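Local coordinates for protein PlzA (PDB 7MIE) that binds the bacterial second messenger c-di-GMP through a PilZ domain and probably acts as its receptor in signalling, at residues A226-I236 with I240-V251. Sequence-based numbering, arbitrary orientation.
Sequences AIDLIFSFEFI and IFIEGKSKSLSV. With C2E (9,9'-[(2R,3R,3aS,5S,7aR,9R,10R,10aS,12S,14aR)-3,5,10,12-tetrahydroxy-5,12-dioxidooctahydro-2H,7H-difuro[3,2-d:3',2'-j][1,3,7,9,2,8]tetraoxadiphosphacyclododecine-2,9-diyl]bis(2-amino-1,9-dihydro-6H-purin-6-one)), chain C.
L229, F231 and F233 pair with G244, I242 and I240 as the hydrogen-bonded pairs of an antiparallel hairpin. The axes of strands 228-233 and 240-250 run 154° apart in direction and approach to 4.5 Å. The two bonds between F231 and I242 are both short; F231 N reaches I242 O at 2.8 Å. At the 226-228 end, S246 holds I227 by two hydrogen bonds. S246 N donates to I227 O, while S246 OG accepts from I227 N at 3.1 Å. The S246 chi1 of 64° puts OG between its own N and carbonyl carbon, and there it meets the N-H of I227.

On one face, D228 and K245 lie side by side. K245 NZ forms a salt bridge to D228 OD1 at 2.7 Å, on the syn side and 31° out of the carboxylate plane. Next to them, I230 CG1 packs on E243 CG, and the E243 carboxylate pairs with K270. I230 CG2 lies in the plane of the F241 ring, at its edge, 4.0 Å from F241 CD1. S232 CB also touches F241 CD1, and S232 OG is hydrogen-bonded to E239 OE1.

The face with L229, F231, F233, I240 and I242 is buried. I242 CD1 touches the F231 ring at its edge, 4.1 Å from F231 CD2. I240 CB lies over one face of the F233 ring. Helix 273-283 covers F233, I240 and I242.

Beyond the pairing, K247 and S248 form a classic beta bulge opposite G263. K247 NZ makes a weak hydrogen bond of 3.2 Å to O1P of c-di-GMP. This beta hairpin of the PilZ-type sheet thus contributes K247 and S248 to the c-di-GMP site, where R168, R172, D205 and S207 from other parts of the chain add hydrogen bonds.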
ATOM      1  N   ALA A 226      -6.119  27.258   4.498  1.00 69.54           N
ATOM      2  CA  ALA A 226      -6.572  25.845   4.444  1.00 66.16           C
ATOM      3  C   ALA A 226      -8.096  25.789   4.540  1.00 64.89           C
ATOM      4  O   ALA A 226      -8.703  26.596   5.242  1.00 68.33           O
ATOM      5  CB  ALA A 226      -5.908  25.036   5.535  1.00 63.70           C
ATOM      6  N   ILE A 227      -8.692  24.848   3.796  1.00 58.90           N
ATOM      7  CA  ILE A 227     -10.128  24.606   3.762  1.00 53.38           C
ATOM      8  C   ILE A 227     -10.359  23.098   3.771  1.00 51.22           C
ATOM      9  O   ILE A 227      -9.515  22.346   3.278  1.00 46.34           O
ATOM     10  CB  ILE A 227     -10.776  25.218   2.504  1.00 54.48           C
ATOM     11  CG1 ILE A 227      -9.979  24.885   1.240  1.00 56.13           C
ATOM     12  CG2 ILE A 227     -10.991  26.714   2.669  1.00 53.96           C
ATOM     13  CD1 ILE A 227     -10.831  24.570   0.029  1.00 57.92           C
ATOM     14  N   ASP A 228     -11.513  22.692   4.314  1.00 47.93           N
ATOM     15  CA  ASP A 228     -11.973  21.316   4.302  1.00 49.14           C
ATOM     16  C   ASP A 228     -12.740  21.071   3.012  1.00 48.21           C
ATOM     17  O   ASP A 228     -13.521  21.921   2.583  1.00 48.63           O
ATOM     18  CB  ASP A 228     -12.971  21.045   5.426  1.00 53.18           C
ATOM     19  CG  ASP A 228     -12.359  20.566   6.730  1.00 60.37           C
ATOM     20  OD1 ASP A 228     -11.110  20.535   6.842  1.00 64.50           O
ATOM     21  OD2 ASP A 228     -13.143  20.232   7.637  1.00 66.95           O
ATOM     22  N   LEU A 229     -12.537  19.887   2.415  1.00 40.25           N
ATOM     23  CA  LEU A 229     -13.212  19.591   1.169  1.00 37.00           C
ATOM     24  C   LEU A 229     -13.478  18.098   1.033  1.00 37.06           C
ATOM     25  O   LEU A 229     -13.024  17.288   1.826  1.00 35.65           O
ATOM     26  CB  LEU A 229     -12.382  20.132   0.002  1.00 39.87           C
ATOM     27  CG  LEU A 229     -10.961  19.582  -0.092  1.00 38.31           C
ATOM     28  CD1 LEU A 229     -10.964  18.238  -0.818  1.00 40.09           C
ATOM     29  CD2 LEU A 229     -10.064  20.571  -0.808  1.00 41.59           C
ATOM     30  N   ILE A 230     -14.286  17.762   0.033  1.00 37.06           N
ATOM     31  CA  ILE A 230     -14.574  16.381  -0.285  1.00 36.19           C
ATOM     32  C   ILE A 230     -14.230  16.212  -1.761  1.00 36.68           C
ATOM     33  O   ILE A 230     -14.709  16.958  -2.619  1.00 35.29           O
ATOM     34  CB  ILE A 230     -16.028  15.975   0.061  1.00 40.42           C
ATOM     35  CG1 ILE A 230     -16.276  16.017   1.573  1.00 41.14           C
ATOM     36  CG2 ILE A 230     -16.343  14.599  -0.503  1.00 39.37           C
ATOM     37  CD1 ILE A 230     -17.724  16.152   1.974  1.00 45.72           C
ATOM     38  N   PHE A 231     -13.296  15.290  -2.020  1.00 32.62           N
ATOM     39  CA  PHE A 231     -12.879  14.975  -3.378  1.00 32.91           C
ATOM     40  C   PHE A 231     -13.605  13.712  -3.793  1.00 33.03           C
ATOM     41  O   PHE A 231     -13.654  12.748  -3.041  1.00 32.82           O
ATOM     42  CB  PHE A 231     -11.355  14.766  -3.383  1.00 30.50           C
ATOM     43  CG  PHE A 231     -10.738  14.138  -4.611  1.00 30.60           C
ATOM     44  CD1 PHE A 231     -10.734  14.816  -5.820  1.00 30.65           C
ATOM     45  CD2 PHE A 231     -10.101  12.901  -4.539  1.00 31.15           C
ATOM     46  CE1 PHE A 231     -10.106  14.265  -6.933  1.00 32.10           C
ATOM     47  CE2 PHE A 231      -9.470  12.351  -5.652  1.00 29.38           C
ATOM     48  CZ  PHE A 231      -9.486  13.036  -6.845  1.00 29.40           C
ATOM     49  N   SER A 232     -14.173  13.723  -5.001  1.00 33.85           N
ATOM     50  CA  SER A 232     -14.908  12.555  -5.431  1.00 32.88           C
ATOM     51  C   SER A 232     -14.784  12.356  -6.932  1.00 34.02           C
ATOM     52  O   SER A 232     -14.510  13.292  -7.703  1.00 34.07           O
ATOM     53  CB  SER A 232     -16.375  12.648  -4.987  1.00 37.23           C
ATOM     54  OG  SER A 232     -17.047  13.635  -5.747  1.00 36.57           O
ATOM     55  N   PHE A 233     -14.968  11.099  -7.323  1.00 35.67           N
ATOM     56  CA  PHE A 233     -15.043  10.760  -8.733  1.00 39.32           C
ATOM     57  C   PHE A 233     -15.884   9.503  -8.919  1.00 40.43           C
ATOM     58  O   PHE A 233     -16.012   8.682  -8.016  1.00 39.86           O
ATOM     59  CB  PHE A 233     -13.645  10.514  -9.303  1.00 37.24           C
ATOM     60  CG  PHE A 233     -12.773   9.610  -8.459  1.00 40.24           C
ATOM     61  CD1 PHE A 233     -11.975  10.136  -7.445  1.00 39.34           C
ATOM     62  CD2 PHE A 233     -12.700   8.246  -8.713  1.00 38.79           C
ATOM     63  CE1 PHE A 233     -11.147   9.304  -6.695  1.00 40.67           C
ATOM     64  CE2 PHE A 233     -11.868   7.419  -7.966  1.00 42.36           C
ATOM     65  CZ  PHE A 233     -11.087   7.949  -6.959  1.00 38.96           C
ATOM     66  N   GLU A 234     -16.406   9.333 -10.137  1.00 47.55           N
ATOM     67  CA  GLU A 234     -17.269   8.200 -10.427  1.00 50.21           C
ATOM     68  C   GLU A 234     -16.423   6.944 -10.338  1.00 49.12           C
ATOM     69  O   GLU A 234     -15.277   6.926 -10.786  1.00 48.11           O
ATOM     70  CB  GLU A 234     -17.880   8.327 -11.825  1.00 53.49           C
ATOM     71  CG  GLU A 234     -18.817   9.514 -11.967  1.00 59.66           C
ATOM     72  CD  GLU A 234     -20.311   9.220 -11.928  1.00 64.05           C
ATOM     73  OE1 GLU A 234     -21.077  10.022 -12.503  1.00 66.02           O
ATOM     74  OE2 GLU A 234     -20.715   8.213 -11.300  1.00 67.90           O
ATOM     75  N   PHE A 235     -16.994   5.925  -9.708  1.00 53.62           N
ATOM     76  CA  PHE A 235     -16.306   4.666  -9.506  1.00 60.67           C
ATOM     77  C   PHE A 235     -17.358   3.596  -9.244  1.00 67.02           C
ATOM     78  O   PHE A 235     -18.347   3.865  -8.559  1.00 70.96           O
ATOM     79  CB  PHE A 235     -15.311   4.787  -8.348  1.00 59.60           C
ATOM     80  CG  PHE A 235     -14.327   3.649  -8.229  1.00 58.65           C
ATOM     81  CD1 PHE A 235     -13.384   3.410  -9.218  1.00 56.68           C
ATOM     82  CD2 PHE A 235     -14.350   2.809  -7.124  1.00 63.33           C
ATOM     83  CE1 PHE A 235     -12.491   2.357  -9.104  1.00 57.29           C
ATOM     84  CE2 PHE A 235     -13.442   1.767  -7.004  1.00 64.00           C
ATOM     85  CZ  PHE A 235     -12.513   1.544  -7.995  1.00 60.94           C
ATOM     86  N   ILE A 236     -17.110   2.409  -9.812  1.00 71.01           N
ATOM     87  CA  ILE A 236     -17.980   1.242  -9.771  1.00 77.01           C
ATOM     88  C   ILE A 236     -19.414   1.636  -9.379  1.00 78.89           C
ATOM     89  O   ILE A 236     -19.742   1.518  -8.177  1.00 86.75           O
ATOM     90  CB  ILE A 236     -17.371   0.118  -8.901  1.00 74.18           C
ATOM     91  CG1 ILE A 236     -15.932  -0.197  -9.323  1.00 74.92           C
ATOM     92  CG2 ILE A 236     -18.242  -1.133  -8.929  1.00 76.61           C
ATOM     93  CD1 ILE A 236     -15.725  -0.331 -10.827  1.00 74.42           C
ATOM     94  N   ILE A 240     -16.872   7.605  -5.450  1.00 50.08           N
ATOM     95  CA  ILE A 240     -16.027   7.511  -4.255  1.00 45.48           C
ATOM     96  C   ILE A 240     -15.819   8.918  -3.705  1.00 39.28           C
ATOM     97  O   ILE A 240     -15.535   9.845  -4.459  1.00 40.97           O
ATOM     98  CB  ILE A 240     -14.672   6.841  -4.563  1.00 48.81           C
ATOM     99  CG1 ILE A 240     -14.836   5.333  -4.753  1.00 54.60           C
ATOM    100  CG2 ILE A 240     -13.646   7.130  -3.469  1.00 53.94           C
ATOM    101  CD1 ILE A 240     -13.547   4.557  -4.615  1.00 53.89           C
ATOM    102  N   PHE A 241     -16.013   9.068  -2.397  1.00 35.82           N
ATOM    103  CA  PHE A 241     -15.902  10.332  -1.696  1.00 35.01           C
ATOM    104  C   PHE A 241     -14.749  10.220  -0.706  1.00 33.35           C
ATOM    105  O   PHE A 241     -14.686   9.268   0.081  1.00 32.40           O
ATOM    106  CB  PHE A 241     -17.195  10.657  -0.941  1.00 39.10           C
ATOM    107  CG  PHE A 241     -18.386  10.817  -1.852  1.00 42.42           C
ATOM    108  CD1 PHE A 241     -18.673  12.040  -2.441  1.00 44.91           C
ATOM    109  CD2 PHE A 241     -19.183   9.728  -2.163  1.00 46.38           C
ATOM    110  CE1 PHE A 241     -19.736  12.170  -3.327  1.00 48.11           C
ATOM    111  CE2 PHE A 241     -20.258   9.860  -3.032  1.00 46.49           C
ATOM    112  CZ  PHE A 241     -20.531  11.079  -3.613  1.00 48.36           C
ATOM    113  N   ILE A 242     -13.864  11.219  -0.756  1.00 31.11           N
ATOM    114  CA  ILE A 242     -12.725  11.265   0.155  1.00 29.79           C
ATOM    115  C   ILE A 242     -12.641  12.653   0.757  1.00 29.47           C
ATOM    116  O   ILE A 242     -12.455  13.646   0.060  1.00 29.32           O
ATOM    117  CB  ILE A 242     -11.404  10.928  -0.581  1.00 28.13           C
ATOM    118  CG1 ILE A 242     -11.582   9.707  -1.487  1.00 29.83           C
ATOM    119  CG2 ILE A 242     -10.272  10.743   0.425  1.00 26.85           C
ATOM    120  CD1 ILE A 242     -10.387   9.407  -2.371  1.00 29.99           C
ATOM    121  N   GLU A 243     -12.674  12.694   2.093  1.00 31.85           N
ATOM    122  CA  GLU A 243     -12.538  13.943   2.820  1.00 32.36           C
ATOM    123  C   GLU A 243     -11.061  14.294   2.938  1.00 31.05           C
ATOM    124  O   GLU A 243     -10.222  13.413   3.125  1.00 31.35           O
ATOM    125  CB  GLU A 243     -13.196  13.777   4.191  1.00 35.52           C
ATOM    126  CG  GLU A 243     -14.661  13.364   4.060  1.00 40.31           C
ATOM    127  CD  GLU A 243     -15.392  13.186   5.391  1.00 46.09           C
ATOM    128  OE1 GLU A 243     -15.181  14.035   6.275  1.00 46.11           O
ATOM    129  OE2 GLU A 243     -16.139  12.172   5.554  1.00 49.28           O
ATOM    130  N   GLY A 244     -10.770  15.585   2.817  1.00 32.03           N
ATOM    131  CA  GLY A 244      -9.397  16.064   2.863  1.00 31.81           C
ATOM    132  C   GLY A 244      -9.323  17.568   3.116  1.00 34.81           C
ATOM    133  O   GLY A 244     -10.334  18.222   3.379  1.00 33.32           O
ATOM    134  N   LYS A 245      -8.096  18.094   3.063  1.00 33.33           N
ATOM    135  CA  LYS A 245      -7.792  19.496   3.315  1.00 35.51           C
ATOM    136  C   LYS A 245      -6.877  20.004   2.211  1.00 35.23           C
ATOM    137  O   LYS A 245      -6.073  19.251   1.660  1.00 34.81           O
ATOM    138  CB  LYS A 245      -7.092  19.643   4.671  1.00 38.16           C
ATOM    139  CG  LYS A 245      -7.947  19.199   5.851  1.00 42.58           C
ATOM    140  CD  LYS A 245      -7.364  19.515   7.211  1.00 48.92           C
ATOM    141  CE  LYS A 245      -8.128  18.876   8.357  1.00 50.00           C
ATOM    142  NZ  LYS A 245      -9.545  18.601   8.012  1.00 49.81           N
ATOM    143  N   SER A 246      -7.009  21.289   1.897  1.00 35.15           N
ATOM    144  CA  SER A 246      -6.172  21.916   0.889  1.00 37.54           C
ATOM    145  C   SER A 246      -4.760  22.101   1.440  1.00 39.42           C
ATOM    146  O   SER A 246      -4.582  22.276   2.646  1.00 39.19           O
ATOM    147  CB  SER A 246      -6.773  23.204   0.414  1.00 42.35           C
ATOM    148  OG  SER A 246      -6.806  24.119   1.505  1.00 45.90           O
ATOM    149  N   LYS A 247      -3.755  21.980   0.564  1.00 37.24           N
ATOM    150  CA  LYS A 247      -2.360  22.137   0.971  1.00 42.41           C
ATOM    151  C   LYS A 247      -1.632  23.128   0.072  1.00 44.44           C
ATOM    152  O   LYS A 247      -0.698  23.789   0.495  1.00 51.19           O
ATOM    153  CB  LYS A 247      -1.565  20.829   0.890  1.00 39.11           C
ATOM    154  CG  LYS A 247      -1.840  19.841   2.008  1.00 42.22           C
ATOM    155  CD  LYS A 247      -1.628  20.436   3.386  1.00 43.62           C
ATOM    156  CE  LYS A 247      -2.017  19.478   4.488  1.00 44.86           C
ATOM    157  NZ  LYS A 247      -1.354  19.837   5.763  1.00 51.34           N
ATOM    158  N   SER A 248      -2.007  23.192  -1.197  1.00 46.79           N
ATOM    159  CA  SER A 248      -1.354  24.165  -2.040  1.00 46.56           C
ATOM    160  C   SER A 248      -2.388  24.706  -3.004  1.00 46.02           C
ATOM    161  O   SER A 248      -3.314  23.993  -3.383  1.00 43.16           O
ATOM    162  CB  SER A 248      -0.174  23.557  -2.772  1.00 48.45           C
ATOM    163  OG  SER A 248      -0.647  22.851  -3.911  1.00 50.21           O
ATOM    164  N   LEU A 249      -2.238  25.989  -3.334  1.00 48.40           N
ATOM    165  CA  LEU A 249      -3.001  26.623  -4.391  1.00 55.52           C
ATOM    166  C   LEU A 249      -2.054  27.534  -5.165  1.00 60.31           C
ATOM    167  O   LEU A 249      -1.201  28.203  -4.575  1.00 63.49           O
ATOM    168  CB  LEU A 249      -4.177  27.411  -3.790  1.00 57.36           C
ATOM    169  CG  LEU A 249      -5.419  27.542  -4.674  1.00 58.95           C
ATOM    170  CD1 LEU A 249      -6.576  28.157  -3.909  1.00 61.18           C
ATOM    171  CD2 LEU A 249      -5.149  28.348  -5.938  1.00 60.62           C
ATOM    172  N   SER A 250      -2.204  27.521  -6.494  1.00 63.77           N
ATOM    173  CA  SER A 250      -1.369  28.309  -7.385  1.00 64.91           C
ATOM    174  C   SER A 250      -2.088  28.494  -8.719  1.00 65.73           C
ATOM    175  O   SER A 250      -2.860  27.628  -9.131  1.00 63.65           O
ATOM    176  CB  SER A 250      -0.021  27.665  -7.560  1.00 64.80           C
ATOM    177  OG  SER A 250      -0.158  26.410  -8.200  1.00 67.64           O
ATOM    178  N   VAL A 251      -1.833  29.636  -9.373  1.00 66.08           N
ATOM    179  CA  VAL A 251      -2.577  30.036 -10.558  1.00 65.44           C
ATOM    180  C   VAL A 251      -1.650  29.977 -11.777  1.00 64.25           C
ATOM    181  O   VAL A 251      -2.012  29.260 -12.730  1.00 62.93           O
ATOM    182  CB  VAL A 251      -3.198  31.436 -10.383  1.00 68.65           C
ATOM    183  CG1 VAL A 251      -4.534  31.549 -11.110  1.00 69.16           C
ATOM    184  CG2 VAL A 251      -3.370  31.786  -8.910  1.00 65.03           C
TER
HETATM  185  P1  C2E C 302       1.783  17.820   3.770  1.00 34.07           P
HETATM  186  O2P C2E C 302       1.926  19.077   3.026  1.00 32.01           O
HETATM  187  O1P C2E C 302       0.982  17.755   5.047  1.00 35.83           O
HETATM  188  O5' C2E C 302       0.966  16.867   2.766  1.00 31.12           O
HETATM  189  C5' C2E C 302       0.522  15.592   3.259  1.00 29.84           C
HETATM  190  C4' C2E C 302       0.220  14.682   2.092  1.00 28.94           C
HETATM  191  O4' C2E C 302      -0.776  15.296   1.244  1.00 29.81           O
HETATM  192  C3' C2E C 302       1.390  14.420   1.139  1.00 26.53           C
HETATM  193  O3' C2E C 302       2.167  13.367   1.701  1.00 28.78           O
HETATM  194  C2' C2E C 302       0.592  13.840  -0.060  1.00 27.43           C
HETATM  195  O2' C2E C 302       0.150  12.534   0.251  1.00 29.10           O
HETATM  196  C1' C2E C 302      -0.655  14.742  -0.055  1.00 27.40           C
HETATM  197  N9  C2E C 302      -0.551  15.825  -1.020  1.00 27.23           N
HETATM  198  C8  C2E C 302      -0.369  17.174  -0.815  1.00 26.33           C
HETATM  199  N7  C2E C 302      -0.322  17.863  -1.923  1.00 28.32           N
HETATM  200  C5  C2E C 302      -0.443  16.891  -2.922  1.00 26.00           C
HETATM  201  C6  C2E C 302      -0.430  17.019  -4.330  1.00 27.15           C
HETATM  202  O6  C2E C 302      -0.234  18.054  -4.983  1.00 28.46           O
HETATM  203  N1  C2E C 302      -0.574  15.767  -4.955  1.00 25.70           N
HETATM  204  C2  C2E C 302      -0.729  14.561  -4.302  1.00 24.55           C
HETATM  205  N2  C2E C 302      -0.846  13.442  -5.049  1.00 23.07           N
HETATM  206  N3  C2E C 302      -0.737  14.435  -2.979  1.00 25.73           N
HETATM  207  C4  C2E C 302      -0.592  15.643  -2.367  1.00 26.09           C
HETATM  208  P11 C2E C 302       3.675  13.172   1.144  1.00 26.77           P
HETATM  209  O21 C2E C 302       4.120  11.897   1.777  1.00 26.21           O
HETATM  210  O11 C2E C 302       3.598  13.223  -0.358  1.00 28.00           O
HETATM  211  O5A C2E C 302       4.419  14.508   1.661  1.00 27.57           O
HETATM  212  C5A C2E C 302       4.756  14.516   3.071  1.00 30.70           C
HETATM  213  C4A C2E C 302       5.158  15.913   3.455  1.00 30.67           C
HETATM  214  O4A C2E C 302       6.360  16.292   2.746  1.00 31.30           O
HETATM  215  C3A C2E C 302       4.137  16.985   3.072  1.00 32.23           C
HETATM  216  O3A C2E C 302       3.125  16.981   4.077  1.00 33.36           O
HETATM  217  C2A C2E C 302       5.030  18.222   3.033  1.00 33.91           C
HETATM  218  O2A C2E C 302       5.330  18.712   4.332  1.00 35.30           O
HETATM  219  C1A C2E C 302       6.277  17.635   2.360  1.00 30.10           C
HETATM  220  N91 C2E C 302       6.304  17.772   0.916  1.00 30.68           N
HETATM  221  C81 C2E C 302       6.117  16.784  -0.029  1.00 29.25           C
HETATM  222  N71 C2E C 302       6.202  17.253  -1.248  1.00 30.31           N
HETATM  223  C51 C2E C 302       6.476  18.616  -1.102  1.00 32.17           C
HETATM  224  C61 C2E C 302       6.686  19.640  -2.072  1.00 32.71           C
HETATM  225  O61 C2E C 302       6.705  19.576  -3.307  1.00 34.25           O
HETATM  226  N11 C2E C 302       6.938  20.869  -1.469  1.00 38.01           N
HETATM  227  C21 C2E C 302       6.932  21.112  -0.118  1.00 36.43           C
HETATM  228  N21 C2E C 302       7.186  22.381   0.249  1.00 38.45           N
HETATM  229  N31 C2E C 302       6.784  20.157   0.800  1.00 33.77           N
HETATM  230  C41 C2E C 302       6.536  18.936   0.231  1.00 30.89           C